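Local atomic coordinates of FMN reductase (NADPH) (Bacillus subtilis, PDB entry 3N2S), a protein that acts as a homodimeric FMN-containing oxidoreductase, using NADPH to reduce flavin as well as nitroaromatic compounds, quinones and azo dyes. Residues R15-Q20 with G160-H165; L9-I14 with L130-I135; F79-Y84 with L156-L161. All blocks are in the same frame, centred on the assembly; numbering follows the deposited sequence.

Contact 1. Residues R15-Q20 with G160-H165; sequences RSFTDQ and GLAVGH. With FMN (flavin mononucleotide), chain E.
T18 and H165 meet where the loop 15-20 passes the end of strand 155-164 in the nitroreductase fold; T18 also forms an ST turn, its OG1 accepting from Q20 N. Among the polar links, T18 N donates to H165 O over 2.9 Å, and F17 CA brings a CA-H...O contact of 3.3 Å to that same H165 O. A water adds to the grip, accepting from H165 N while donating to T18 O and Q20 O.

The apolar part belongs to F17. Its ring is pushed in against the strand, with CE2 4.0 Å from A162 CB, V163 C over one face and CE1 3.4 Å from G164 N. A CB on G164 would collide with F17 CD1, so the ring takes the place a side chain there would need.

The flat stack is Q20 on H165. With CG anti to the backbone N (chi1 -170°) and the chain extended, the amide lies 6° from the imidazole plane, its OE1 3.5 Å above the ring centre.

R15 reaches the flavin instead: R15 NH2 donates to FMN N1, and R15 NE to FMN O2 at 2.7 Å, close to straight.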
loop_
_atom_site.group_PDB
_atom_site.type_symbol
_atom_site.label_atom_id
_atom_site.label_comp_id
_atom_site.label_asym_id
_atom_site.label_seq_id
_atom_site.Cartn_x
_atom_site.Cartn_y
_atom_site.Cartn_z
ATOM N N ARG A 15 11.383 15.775 7.570
ATOM C CA ARG A 15 10.565 16.277 8.665
ATOM C C ARG A 15 10.814 17.765 8.929
ATOM O O ARG A 15 10.370 18.297 9.940
ATOM C CB ARG A 15 10.786 15.423 9.929
ATOM C CG ARG A 15 10.309 13.988 9.765
ATOM C CD ARG A 15 10.587 13.182 11.027
ATOM N NE ARG A 15 10.108 11.804 10.888
ATOM C CZ ARG A 15 10.831 10.810 10.387
ATOM N NH1 ARG A 15 12.090 11.016 10.014
ATOM N NH2 ARG A 15 10.320 9.586 10.307
ATOM N N SER A 16 11.501 18.435 7.994
ATOM C CA SER A 16 11.785 19.860 8.104
ATOM C C SER A 16 11.569 20.472 6.731
ATOM O O SER A 16 12.311 20.194 5.791
ATOM C CB SER A 16 13.205 20.095 8.619
ATOM O OG SER A 16 13.430 21.486 8.771
ATOM N N PHE A 17 10.539 21.282 6.619
ATOM C CA PHE A 17 10.155 21.903 5.354
ATOM C C PHE A 17 10.175 23.408 5.421
ATOM O O PHE A 17 9.985 23.960 6.491
ATOM C CB PHE A 17 8.721 21.476 4.973
ATOM C CG PHE A 17 8.504 20.004 4.763
ATOM C CD1 PHE A 17 8.964 19.372 3.604
ATOM C CD2 PHE A 17 7.776 19.254 5.684
ATOM C CE1 PHE A 17 8.694 18.014 3.368
ATOM C CE2 PHE A 17 7.537 17.891 5.468
ATOM C CZ PHE A 17 7.990 17.282 4.308
ATOM N N THR A 18 10.303 24.072 4.260
ATOM C CA THR A 18 10.212 25.544 4.199
ATOM C C THR A 18 8.712 25.885 4.222
ATOM O O THR A 18 7.888 24.987 4.060
ATOM C CB THR A 18 10.825 26.083 2.905
ATOM O OG1 THR A 18 9.966 25.756 1.805
ATOM C CG2 THR A 18 12.266 25.593 2.665
ATOM N N ASP A 19 8.362 27.183 4.333
ATOM C CA ASP A 19 6.963 27.614 4.334
ATOM C C ASP A 19 6.366 27.714 2.914
ATOM O O ASP A 19 5.197 28.088 2.775
ATOM C CB ASP A 19 6.814 28.946 5.104
ATOM C CG ASP A 19 7.654 30.116 4.596
ATOM O OD1 ASP A 19 8.410 29.932 3.608
ATOM O OD2 ASP A 19 7.593 31.203 5.216
ATOM N N GLN A 20 7.150 27.384 1.866
ATOM C CA GLN A 20 6.697 27.473 0.468
ATOM C C GLN A 20 5.612 26.436 0.172
ATOM O O GLN A 20 5.883 25.232 0.214
ATOM C CB GLN A 20 7.863 27.322 -0.512
ATOM C CG GLN A 20 7.483 27.660 -1.960
ATOM C CD GLN A 20 8.610 27.450 -2.949
ATOM O OE1 GLN A 20 9.766 27.215 -2.584
ATOM N NE2 GLN A 20 8.289 27.512 -4.231
ATOM N N GLY A 160 -1.565 10.352 6.947
ATOM C CA GLY A 160 -1.335 11.589 6.231
ATOM C C GLY A 160 -0.047 11.452 5.435
ATOM O O GLY A 160 0.730 10.488 5.616
ATOM N N LEU A 161 0.177 12.395 4.530
ATOM C CA LEU A 161 1.404 12.498 3.756
ATOM C C LEU A 161 1.749 13.970 3.692
ATOM O O LEU A 161 1.019 14.740 3.067
ATOM C CB LEU A 161 1.272 11.893 2.335
ATOM C CG LEU A 161 2.590 11.772 1.550
ATOM C CD1 LEU A 161 3.524 10.687 2.189
ATOM C CD2 LEU A 161 2.323 11.469 0.060
ATOM N N ALA A 162 2.797 14.371 4.425
ATOM C CA ALA A 162 3.305 15.731 4.446
ATOM C C ALA A 162 4.230 15.845 3.239
ATOM O O ALA A 162 5.052 14.964 3.010
ATOM C CB ALA A 162 4.074 15.992 5.736
ATOM N N VAL A 163 4.009 16.863 2.398
ATOM C CA VAL A 163 4.805 17.089 1.190
ATOM C C VAL A 163 5.275 18.553 1.208
ATOM O O VAL A 163 4.495 19.431 1.548
ATOM C CB VAL A 163 4.014 16.785 -0.120
ATOM C CG1 VAL A 163 4.932 16.898 -1.339
ATOM C CG2 VAL A 163 3.340 15.398 -0.080
ATOM N N GLY A 164 6.526 18.797 0.851
ATOM C CA GLY A 164 7.034 20.163 0.804
ATOM C C GLY A 164 8.455 20.281 0.302
ATOM O O GLY A 164 9.081 19.284 -0.080
ATOM N N HIS A 165 8.968 21.515 0.316
ATOM C CA HIS A 165 10.330 21.853 -0.095
ATOM C C HIS A 165 11.198 21.592 1.118
ATOM O O HIS A 165 10.939 22.175 2.165
ATOM C CB HIS A 165 10.415 23.338 -0.529
ATOM C CG HIS A 165 9.649 23.623 -1.784
ATOM N ND1 HIS A 165 10.220 23.439 -3.024
ATOM C CD2 HIS A 165 8.360 24.007 -1.950
ATOM C CE1 HIS A 165 9.278 23.740 -3.903
ATOM N NE2 HIS A 165 8.144 24.090 -3.306
HETATM N N1 FMN E . 7.233 9.275 10.530
HETATM C C2 FMN E . 6.880 10.229 11.433
HETATM O O2 FMN E . 7.698 11.096 11.793
HETATM N N3 FMN E . 5.628 10.256 11.961
HETATM C C4 FMN E . 4.590 9.408 11.661
HETATM O O4 FMN E . 3.465 9.492 12.170
HETATM C C4A FMN E . 4.910 8.363 10.662
HETATM N N5 FMN E . 3.978 7.538 10.253
HETATM C C5A FMN E . 4.303 6.671 9.188
HETATM C C6 FMN E . 3.261 5.861 8.666
HETATM C C7 FMN E . 3.475 5.063 7.551
HETATM C C7M FMN E . 2.306 4.293 6.955
HETATM C C8 FMN E . 4.805 4.960 6.984
HETATM C C8M FMN E . 5.097 4.064 5.832
HETATM C C9 FMN E . 5.872 5.746 7.513
HETATM C C9A FMN E . 5.656 6.594 8.624
HETATM N N10 FMN E . 6.641 7.476 9.140
HETATM C C10 FMN E . 6.344 8.391 10.102
HETATM C "C1'" FMN E . 8.005 7.451 8.567
HETATM C "C2'" FMN E . 8.758 6.221 9.095
HETATM O "O2'" FMN E . 9.124 6.503 10.381
HETATM C "C3'" FMN E . 10.013 6.070 8.240
HETATM O "O3'" FMN E . 9.567 5.788 6.879
HETATM C "C4'" FMN E . 10.996 4.945 8.795
HETATM O "O4'" FMN E . 11.644 5.488 9.963
HETATM C "C5'" FMN E . 12.123 4.692 7.756
HETATM O "O5'" FMN E . 12.815 5.961 7.562
HETATM P P FMN E . 13.039 6.592 6.092
HETATM O O1P FMN E . 13.859 5.641 5.257
HETATM O O2P FMN E . 13.670 7.908 6.489
HETATM O O3P FMN E . 11.611 6.863 5.588
HETATM O O HOH W 1 7.213 23.403 1.692
#

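Contact 2. Residues L9-I14 with L130-I135; sequences LNHRSI and LGICYI. With FMN (flavin mononucleotide), chain E.
I14 and I132 are tied by one backbone bond, I14 N to I132 O at 3.0 Å, with the donor above the carbonyl plane, where H11-I14 runs at 79° to G131-C133 and the two together line the FMN pocket of the nitroreductase fold. S13 CA adds a CA-H...O contact to the same I132 O. Two waters fill in the polar seam: one accepts from I132 N beside R12 O, and the other accepts from Y134 N while donating to S13 OG.

I14 lays its CG1 3.8 Å from G131 CA, and a CB on that glycine would run into it. C133 CB presses to 3.3 Å from I14 O, a buried carbonyl oxygen for which the model holds no hydrogen-bond partner. H11 crosses I132 at about a right angle, its ring beside the FMN phosphate and against A36 of the second subunit. An alanine at H11 would probably open a gap beside the I132 CD1 methyl and the phosphate, where the imidazole now packs.

S13 binds the phosphate through its backbone: N donates to FMN O2P at 2.9 Å, almost straight at 178°, while OG points to FMN O3P, whose position is less certain. R12 folds back on the loop. Its chain kinks twice and grips N10 O side-on with NE and NH1, the oxygen lying in the guanidinium plane, and its NH2 is hydrogen-bonded to L169 O. On the strand, Y134 CB sits 3.4 Å from FMN C8, with FMN C8M over one face of its ring, and C133 SG comes to 3.6 Å from FMN N1.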
loop_
_atom_site.group_PDB
_atom_site.type_symbol
_atom_site.label_atom_id
_atom_site.label_comp_id
_atom_site.label_asym_id
_atom_site.label_seq_id
_atom_site.Cartn_x
_atom_site.Cartn_y
_atom_site.Cartn_z
ATOM N N LEU A 9 15.716 4.812 -4.660
ATOM C CA LEU A 9 16.741 4.378 -3.702
ATOM C C LEU A 9 17.291 5.518 -2.829
ATOM O O LEU A 9 17.794 5.243 -1.754
ATOM C CB LEU A 9 17.881 3.620 -4.412
ATOM C CG LEU A 9 17.519 2.318 -5.149
ATOM C CD1 LEU A 9 18.732 1.803 -5.964
ATOM C CD2 LEU A 9 17.072 1.232 -4.157
ATOM N N ASN A 10 17.145 6.787 -3.255
ATOM C CA ASN A 10 17.622 7.962 -2.510
ATOM C C ASN A 10 16.660 8.380 -1.374
ATOM O O ASN A 10 16.989 9.267 -0.567
ATOM C CB ASN A 10 17.814 9.157 -3.489
ATOM C CG ASN A 10 18.504 10.353 -2.889
ATOM O OD1 ASN A 10 19.610 10.258 -2.360
ATOM N ND2 ASN A 10 17.827 11.492 -2.884
ATOM N N HIS A 11 15.451 7.762 -1.322
ATOM C CA HIS A 11 14.449 8.150 -0.330
ATOM C C HIS A 11 14.908 8.211 1.123
ATOM O O HIS A 11 15.566 7.298 1.617
ATOM C CB HIS A 11 13.194 7.240 -0.397
ATOM C CG HIS A 11 12.302 7.433 0.805
ATOM N ND1 HIS A 11 12.413 6.624 1.921
ATOM C CD2 HIS A 11 11.417 8.415 1.073
ATOM C CE1 HIS A 11 11.565 7.118 2.809
ATOM N NE2 HIS A 11 10.937 8.180 2.342
ATOM N N ARG A 12 14.461 9.263 1.817
ATOM C CA ARG A 12 14.503 9.454 3.258
ATOM C C ARG A 12 13.325 10.342 3.614
ATOM O O ARG A 12 12.909 11.173 2.793
ATOM C CB ARG A 12 15.855 9.986 3.797
ATOM C CG ARG A 12 16.094 11.511 3.738
ATOM C CD ARG A 12 16.187 12.091 2.316
ATOM N NE ARG A 12 17.121 11.356 1.449
ATOM C CZ ARG A 12 18.439 11.545 1.417
ATOM N NH1 ARG A 12 19.196 10.825 0.603
ATOM N NH2 ARG A 12 19.012 12.435 2.214
ATOM N N SER A 13 12.739 10.114 4.810
ATOM C CA SER A 13 11.622 10.915 5.305
ATOM C C SER A 13 12.147 12.320 5.606
ATOM O O SER A 13 13.236 12.466 6.177
ATOM C CB SER A 13 11.029 10.287 6.561
ATOM O OG SER A 13 10.366 9.079 6.221
ATOM N N ILE A 14 11.405 13.343 5.181
ATOM C CA ILE A 14 11.791 14.726 5.424
ATOM C C ILE A 14 10.825 15.281 6.471
ATOM O O ILE A 14 9.594 15.224 6.304
ATOM C CB ILE A 14 11.813 15.547 4.093
ATOM C CG1 ILE A 14 12.893 15.015 3.107
ATOM C CG2 ILE A 14 11.944 17.048 4.366
ATOM C CD1 ILE A 14 14.404 15.069 3.589
ATOM N N LEU A 130 10.889 17.375 -4.145
ATOM C CA LEU A 130 10.158 17.641 -2.912
ATOM C C LEU A 130 10.461 16.527 -1.904
ATOM O O LEU A 130 10.908 15.454 -2.284
ATOM C CB LEU A 130 8.622 17.741 -3.157
ATOM C CG LEU A 130 8.137 18.848 -4.107
ATOM C CD1 LEU A 130 6.725 18.561 -4.604
ATOM C CD2 LEU A 130 8.241 20.230 -3.453
ATOM N N GLY A 131 10.232 16.813 -0.633
ATOM C CA GLY A 131 10.385 15.855 0.447
ATOM C C GLY A 131 9.019 15.384 0.900
ATOM O O GLY A 131 8.017 16.105 0.730
ATOM N N ILE A 132 8.964 14.141 1.431
ATOM C CA ILE A 132 7.717 13.571 1.950
ATOM C C ILE A 132 7.940 12.923 3.312
ATOM O O ILE A 132 9.035 12.440 3.609
ATOM C CB ILE A 132 7.017 12.571 0.957
ATOM C CG1 ILE A 132 7.812 11.248 0.732
ATOM C CG2 ILE A 132 6.641 13.211 -0.384
ATOM C CD1 ILE A 132 7.452 10.063 1.712
ATOM N N CYS A 133 6.856 12.804 4.081
ATOM C CA CYS A 133 6.827 12.044 5.321
ATOM C C CYS A 133 5.420 11.527 5.533
ATOM O O CYS A 133 4.467 12.312 5.565
ATOM C CB CYS A 133 7.339 12.818 6.540
ATOM S SG CYS A 133 7.664 11.757 7.979
ATOM N N TYR A 134 5.290 10.190 5.623
ATOM C CA TYR A 134 4.000 9.552 5.925
ATOM C C TYR A 134 3.693 9.827 7.384
ATOM O O TYR A 134 4.616 9.921 8.186
ATOM C CB TYR A 134 4.091 8.044 5.733
ATOM C CG TYR A 134 3.966 7.585 4.304
ATOM C CD1 TYR A 134 2.765 7.076 3.819
ATOM C CD2 TYR A 134 5.057 7.632 3.435
ATOM C CE1 TYR A 134 2.643 6.643 2.504
ATOM C CE2 TYR A 134 4.954 7.180 2.124
ATOM C CZ TYR A 134 3.739 6.699 1.659
ATOM O OH TYR A 134 3.636 6.229 0.389
ATOM N N ILE A 135 2.400 9.990 7.734
ATOM C CA ILE A 135 1.962 10.303 9.101
ATOM C C ILE A 135 0.863 9.328 9.542
ATOM O O ILE A 135 -0.326 9.597 9.369
ATOM C CB ILE A 135 1.511 11.789 9.275
ATOM C CG1 ILE A 135 2.573 12.824 8.695
ATOM C CG2 ILE A 135 1.108 12.090 10.772
ATOM C CD1 ILE A 135 3.952 12.913 9.462
HETATM N N1 FMN E . 7.233 9.275 10.530
HETATM C C2 FMN E . 6.880 10.229 11.433
HETATM O O2 FMN E . 7.698 11.096 11.793
HETATM N N3 FMN E . 5.628 10.256 11.961
HETATM C C4 FMN E . 4.590 9.408 11.661
HETATM O O4 FMN E . 3.465 9.492 12.170
HETATM C C4A FMN E . 4.910 8.363 10.662
HETATM N N5 FMN E . 3.978 7.538 10.253
HETATM C C5A FMN E . 4.303 6.671 9.188
HETATM C C6 FMN E . 3.261 5.861 8.666
HETATM C C7 FMN E . 3.475 5.063 7.551
HETATM C C7M FMN E . 2.306 4.293 6.955
HETATM C C8 FMN E . 4.805 4.960 6.984
HETATM C C8M FMN E . 5.097 4.064 5.832
HETATM C C9 FMN E . 5.872 5.746 7.513
HETATM C C9A FMN E . 5.656 6.594 8.624
HETATM N N10 FMN E . 6.641 7.476 9.140
HETATM C C10 FMN E . 6.344 8.391 10.102
HETATM C "C1'" FMN E . 8.005 7.451 8.567
HETATM C "C2'" FMN E . 8.758 6.221 9.095
HETATM O "O2'" FMN E . 9.124 6.503 10.381
HETATM C "C3'" FMN E . 10.013 6.070 8.240
HETATM O "O3'" FMN E . 9.567 5.788 6.879
HETATM C "C4'" FMN E . 10.996 4.945 8.795
HETATM O "O4'" FMN E . 11.644 5.488 9.963
HETATM C "C5'" FMN E . 12.123 4.692 7.756
HETATM O "O5'" FMN E . 12.815 5.961 7.562
HETATM P P FMN E . 13.039 6.592 6.092
HETATM O O1P FMN E . 13.859 5.641 5.257
HETATM O O2P FMN E . 13.670 7.908 6.489
HETATM O O3P FMN E . 11.611 6.863 5.588
HETATM O O HOH W 2 11.438 12.642 1.065
HETATM O O HOH W 3 7.721 8.735 5.213
#

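Contact 3. Residues F79-Y84 with L156-L161; sequences FCADLY and LPLFGL
F79 and F159 make the main bump of this antiparallel pairing. F159 CE1 pushes to 3.5 Å from F79 CB, its CG set between the backbone N and the carbonyl carbon (chi1 48°). The two rings lie near parallel, 23° apart, but are offset so that little of one ring lies over the other. F79 stretches on past F159, and its CE2 rests 4.1 Å from L161 CB.

Further along the same face, A81 is the hollow. Its small CB takes L156 CB at 4.2 Å, and L158 CD2 fills in from beside it at 4.1 Å. On the reverse face C80 SG settles over P157, 3.8 Å from P157 CA.

Four backbone bonds hold the strands: F79 N to F159 O, L158 N to F79 O, and a reciprocal pair between A81 and L156. Helix 104-127 covers F159 and A81 with A118 and S110, while helix 142-149 covers P157; M108 and I112 of the second subunit close on L158 and F159.

Because L158 and F159 both face F79, the register slips by one residue: a classic beta bulge, here in the central sheet of an alpha-beta-alpha sandwich.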
loop_
_atom_site.group_PDB
_atom_site.type_symbol
_atom_site.label_atom_id
_atom_site.label_comp_id
_atom_site.label_asym_id
_atom_site.label_seq_id
_atom_site.Cartn_x
_atom_site.Cartn_y
_atom_site.Cartn_z
ATOM N N PHE A 79 -4.768 10.155 3.246
ATOM C CA PHE A 79 -5.208 9.019 2.441
ATOM C C PHE A 79 -6.228 8.233 3.208
ATOM O O PHE A 79 -5.975 7.855 4.356
ATOM C CB PHE A 79 -4.019 8.124 1.999
ATOM C CG PHE A 79 -3.278 8.738 0.838
ATOM C CD1 PHE A 79 -3.514 8.309 -0.463
ATOM C CD2 PHE A 79 -2.386 9.792 1.040
ATOM C CE1 PHE A 79 -2.863 8.912 -1.545
ATOM C CE2 PHE A 79 -1.716 10.379 -0.039
ATOM C CZ PHE A 79 -1.966 9.939 -1.327
ATOM N N CYS A 80 -7.374 7.969 2.567
ATOM C CA CYS A 80 -8.470 7.211 3.196
ATOM C C CYS A 80 -8.821 5.991 2.410
ATOM O O CYS A 80 -8.908 6.076 1.187
ATOM C CB CYS A 80 -9.724 8.075 3.344
ATOM S SG CYS A 80 -9.470 9.658 4.164
ATOM N N ALA A 81 -9.197 4.900 3.121
ATOM C CA ALA A 81 -9.838 3.741 2.509
ATOM C C ALA A 81 -11.245 4.286 2.245
ATOM O O ALA A 81 -11.798 4.989 3.105
ATOM C CB ALA A 81 -9.880 2.571 3.494
ATOM N N ASP A 82 -11.784 4.081 1.038
ATOM C CA ASP A 82 -13.098 4.631 0.687
ATOM C C ASP A 82 -13.974 3.612 -0.024
ATOM O O ASP A 82 -13.712 3.268 -1.171
ATOM C CB ASP A 82 -12.952 5.920 -0.177
ATOM C CG ASP A 82 -14.234 6.704 -0.470
ATOM O OD1 ASP A 82 -15.319 6.095 -0.478
ATOM O OD2 ASP A 82 -14.134 7.903 -0.799
ATOM N N LEU A 83 -15.049 3.198 0.646
ATOM C CA LEU A 83 -16.080 2.315 0.076
ATOM C C LEU A 83 -17.436 3.042 0.061
ATOM O O LEU A 83 -18.461 2.490 -0.366
ATOM C CB LEU A 83 -16.123 0.976 0.806
ATOM C CG LEU A 83 -14.865 0.090 0.599
ATOM C CD1 LEU A 83 -14.860 -1.108 1.496
ATOM C CD2 LEU A 83 -14.700 -0.323 -0.862
ATOM N N TYR A 84 -17.421 4.306 0.498
ATOM C CA TYR A 84 -18.610 5.177 0.513
ATOM C C TYR A 84 -19.040 5.497 -0.925
ATOM O O TYR A 84 -20.236 5.502 -1.229
ATOM C CB TYR A 84 -18.315 6.445 1.302
ATOM C CG TYR A 84 -19.401 7.501 1.251
ATOM C CD1 TYR A 84 -20.475 7.467 2.135
ATOM C CD2 TYR A 84 -19.318 8.574 0.368
ATOM C CE1 TYR A 84 -21.451 8.466 2.131
ATOM C CE2 TYR A 84 -20.288 9.581 0.354
ATOM C CZ TYR A 84 -21.346 9.528 1.247
ATOM O OH TYR A 84 -22.317 10.504 1.220
ATOM N N LEU A 156 -12.302 5.485 5.899
ATOM C CA LEU A 156 -11.377 5.333 7.008
ATOM C C LEU A 156 -10.056 6.062 6.735
ATOM O O LEU A 156 -9.269 5.585 5.907
ATOM C CB LEU A 156 -11.109 3.827 7.295
ATOM C CG LEU A 156 -10.319 3.502 8.586
ATOM C CD1 LEU A 156 -11.189 3.750 9.854
ATOM C CD2 LEU A 156 -9.867 2.054 8.593
ATOM N N PRO A 157 -9.746 7.164 7.458
ATOM C CA PRO A 157 -8.416 7.797 7.282
ATOM C C PRO A 157 -7.338 6.793 7.741
ATOM O O PRO A 157 -7.518 6.107 8.736
ATOM C CB PRO A 157 -8.482 9.035 8.189
ATOM C CG PRO A 157 -9.989 9.268 8.437
ATOM C CD PRO A 157 -10.538 7.861 8.498
ATOM N N LEU A 158 -6.283 6.622 6.938
ATOM C CA LEU A 158 -5.236 5.634 7.209
ATOM C C LEU A 158 -3.952 6.299 7.664
ATOM O O LEU A 158 -3.313 5.832 8.606
ATOM C CB LEU A 158 -4.952 4.796 5.931
ATOM C CG LEU A 158 -6.165 4.160 5.234
ATOM C CD1 LEU A 158 -5.732 3.415 3.984
ATOM C CD2 LEU A 158 -6.897 3.192 6.187
ATOM N N PHE A 159 -3.539 7.348 6.943
ATOM C CA PHE A 159 -2.303 8.094 7.242
ATOM C C PHE A 159 -2.330 9.388 6.461
ATOM O O PHE A 159 -3.018 9.484 5.441
ATOM C CB PHE A 159 -1.032 7.293 6.845
ATOM C CG PHE A 159 -1.100 6.702 5.449
ATOM C CD1 PHE A 159 -0.759 7.464 4.336
ATOM C CD2 PHE A 159 -1.517 5.384 5.249
ATOM C CE1 PHE A 159 -0.870 6.934 3.059
ATOM C CE2 PHE A 159 -1.620 4.852 3.959
ATOM C CZ PHE A 159 -1.300 5.629 2.874
ATOM N N GLY A 160 -1.565 10.352 6.947
ATOM C CA GLY A 160 -1.335 11.589 6.231
ATOM C C GLY A 160 -0.047 11.452 5.435
ATOM O O GLY A 160 0.730 10.488 5.616
ATOM N N LEU A 161 0.177 12.395 4.530
ATOM C CA LEU A 161 1.404 12.498 3.756
ATOM C C LEU A 161 1.749 13.970 3.692
ATOM O O LEU A 161 1.019 14.740 3.067
ATOM C CB LEU A 161 1.272 11.893 2.335
ATOM C CG LEU A 161 2.590 11.772 1.550
ATOM C CD1 LEU A 161 3.524 10.687 2.189
ATOM C CD2 LEU A 161 2.323 11.469 0.060
#

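How the contacts relate
All three contacts meet on one sheet, in which strand 155-164 lies between 131-135 and 75-82. Contacts 1 and 2 have centres about 10 Å apart; their first segments, 15-20 and 9-14, adjoin along the chain, and their strands are stitched together by probable bonds from G131 N to G164 O (2.8 Å) and from I135 N to G160 O (2.7 Å). Both reach the same FMN: contact 2 at phosphate and ring, contact 1 at the pyrimidine end. Contact 3, about 20 Å from contact 1 between centres, shares G160 and L161 with it. It meets contact 2 where Y134 CE1 packs 3.6 Å from F159 CE1, and the F159 side chain lies about 4 Å from a bound FMN.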